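Local coordinates for 2-nitrobenzoate nitroreductase (Pseudomonas fluorescens, PDB 4Z85) that reduces the nitro group of 2-nitrobenzoate as an FMN-dependent nitroreductase of the flavoredoxin family, at the interface of chains A and B. Sequence-based numbering; all coordinates share one arbitrary frame. Chains: chain A/B, 2-nitrobenzoate nitroreductase.

The interface of chains A and B. Residues chain A 101-102, 104-105; chain B 202-205.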
ATOM      1  N   VAL A 101      -4.447 -14.799  -8.580  1.00 19.88           N
ATOM      2  CA  VAL A 101      -4.657 -15.546  -7.354  1.00 23.00           C
ATOM      3  C   VAL A 101      -4.076 -16.961  -7.471  1.00 25.62           C
ATOM      4  O   VAL A 101      -3.491 -17.474  -6.512  1.00 27.87           O
ATOM      5  CB  VAL A 101      -6.146 -15.594  -6.987  1.00 27.18           C
ATOM      6  CG1 VAL A 101      -6.399 -16.570  -5.848  1.00 27.22           C
ATOM      7  CG2 VAL A 101      -6.622 -14.188  -6.617  1.00 23.90           C
ATOM      8  N   LEU A 102      -4.206 -17.571  -8.649  1.00 24.61           N
ATOM      9  CA  LEU A 102      -3.617 -18.903  -8.873  1.00 27.56           C
ATOM     10  C   LEU A 102      -2.091 -18.895  -8.696  1.00 27.93           C
ATOM     11  O   LEU A 102      -1.506 -19.871  -8.209  1.00 31.17           O
ATOM     12  CB  LEU A 102      -3.980 -19.427 -10.264  1.00 25.95           C
ATOM     13  CG  LEU A 102      -5.473 -19.656 -10.496  1.00 24.93           C
ATOM     14  CD1 LEU A 102      -5.737 -20.190 -11.886  1.00 27.01           C
ATOM     15  CD2 LEU A 102      -6.042 -20.589  -9.427  1.00 24.36           C
ATOM     16  N   GLY A 104      -0.466 -17.357  -6.525  1.00 26.37           N
ATOM     17  CA  GLY A 104      -0.145 -17.345  -5.113  1.00 28.95           C
ATOM     18  C   GLY A 104      -0.185 -18.725  -4.499  1.00 36.13           C
ATOM     19  O   GLY A 104       0.043 -18.886  -3.296  1.00 32.72           O
ATOM     20  N   SER A 105      -0.481 -19.730  -5.319  1.00 32.64           N
ATOM     21  CA  SER A 105      -0.544 -21.100  -4.826  1.00 33.20           C
ATOM     22  C   SER A 105       0.849 -21.607  -4.460  1.00 38.59           C
ATOM     23  O   SER A 105       1.862 -21.034  -4.867  1.00 36.37           O
ATOM     24  CB  SER A 105      -1.189 -22.024  -5.866  1.00 34.77           C
ATOM     25  OG  SER A 105      -2.504 -21.602  -6.188  1.00 30.13           O
TER
ATOM     26  N   LEU B 202     -11.819 -14.577  -3.751  1.00 24.72           N
ATOM     27  CA  LEU B 202     -11.031 -15.399  -4.651  1.00 25.73           C
ATOM     28  C   LEU B 202     -10.051 -16.187  -3.800  1.00 31.68           C
ATOM     29  O   LEU B 202      -9.136 -15.618  -3.215  1.00 27.10           O
ATOM     30  CB  LEU B 202     -10.314 -14.552  -5.705  1.00 26.41           C
ATOM     31  CG  LEU B 202     -11.169 -13.696  -6.651  1.00 25.52           C
ATOM     32  CD1 LEU B 202     -10.292 -12.805  -7.516  1.00 29.09           C
ATOM     33  CD2 LEU B 202     -12.036 -14.575  -7.539  1.00 26.70           C
ATOM     34  N   THR B 203     -10.256 -17.497  -3.692  1.00 28.85           N
ATOM     35  CA  THR B 203      -9.425 -18.281  -2.791  1.00 28.23           C
ATOM     36  C   THR B 203      -8.255 -18.912  -3.532  1.00 27.29           C
ATOM     37  O   THR B 203      -8.328 -19.214  -4.726  1.00 29.32           O
ATOM     38  CB  THR B 203     -10.228 -19.384  -2.077  1.00 39.34           C
ATOM     39  OG1 THR B 203     -10.723 -20.311  -3.045  1.00 38.91           O
ATOM     40  CG2 THR B 203     -11.394 -18.784  -1.318  1.00 39.42           C
ATOM     41  N   VAL B 204      -7.154 -19.075  -2.811  1.00 29.00           N
ATOM     42  CA  VAL B 204      -5.988 -19.737  -3.356  1.00 29.98           C
ATOM     43  C   VAL B 204      -6.250 -21.228  -3.269  1.00 27.57           C
ATOM     44  O   VAL B 204      -6.415 -21.761  -2.179  1.00 30.95           O
ATOM     45  CB  VAL B 204      -4.707 -19.362  -2.584  1.00 29.40           C
ATOM     46  CG1 VAL B 204      -3.545 -20.208  -3.053  1.00 32.63           C
ATOM     47  CG2 VAL B 204      -4.400 -17.881  -2.768  1.00 30.49           C
ATOM     48  N   PRO B 205      -6.337 -21.903  -4.420  1.00 28.11           N
ATOM     49  CA  PRO B 205      -6.650 -23.331  -4.333  1.00 30.99           C
ATOM     50  C   PRO B 205      -5.485 -24.157  -3.797  1.00 30.95           C
ATOM     51  O   PRO B 205      -4.324 -23.762  -3.945  1.00 31.59           O
ATOM     52  CB  PRO B 205      -6.959 -23.705  -5.781  1.00 27.31           C
ATOM     53  CG  PRO B 205      -6.156 -22.746  -6.587  1.00 31.01           C
ATOM     54  CD  PRO B 205      -6.165 -21.452  -5.810  1.00 27.21           C
TER
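The puckered ring of B:Pro205 is approached on one face by the hydroxyl of A:Ser105 and at its CG–CD edge by a methyl of A:Leu102. A:Ser105 OG stands 3.7 Å from B:Pro205 CD, off the ring centre, while A:Leu102 CD2 arrives nearly level with the ring, 3.6 Å from CG of the proline. The second flat group, the peptide joining B:Thr203 to B:Val204, takes A:Val101 CG1 over one face, 3.5 Å from B:Thr203 O. With chi1 at 170°, CG1 swings opposite the backbone nitrogen of A:Val101, which turns it towards the peptide, and the other branch, CG2, meets CB of B:Leu202 at 3.8 Å. B:Val204 spreads its methyls in turn: CG1 packs on A:Ser105 CA (3.6 Å), and CG2 lies against A:Val101. The serine is itself fixed from within chain A, its OG bonded to A:Leu102 O at 2.8 Å and tilted 27° from the carbonyl plane. Without its hydroxyl, as in an alanine here, A:Ser105 would probably leave the carbonyl of A:Leu102 without this partner and thin the cover over the proline face. The patch illustrates how an extended tail can pack its apolar groups against a helix end: chain A supplies the last turn of helix 94–103 and the loop beyond, chain B the stretch following strand 199–201. Its twin recurs across the two-fold axis, so the reciprocal tail exchange plausibly supports a dimer.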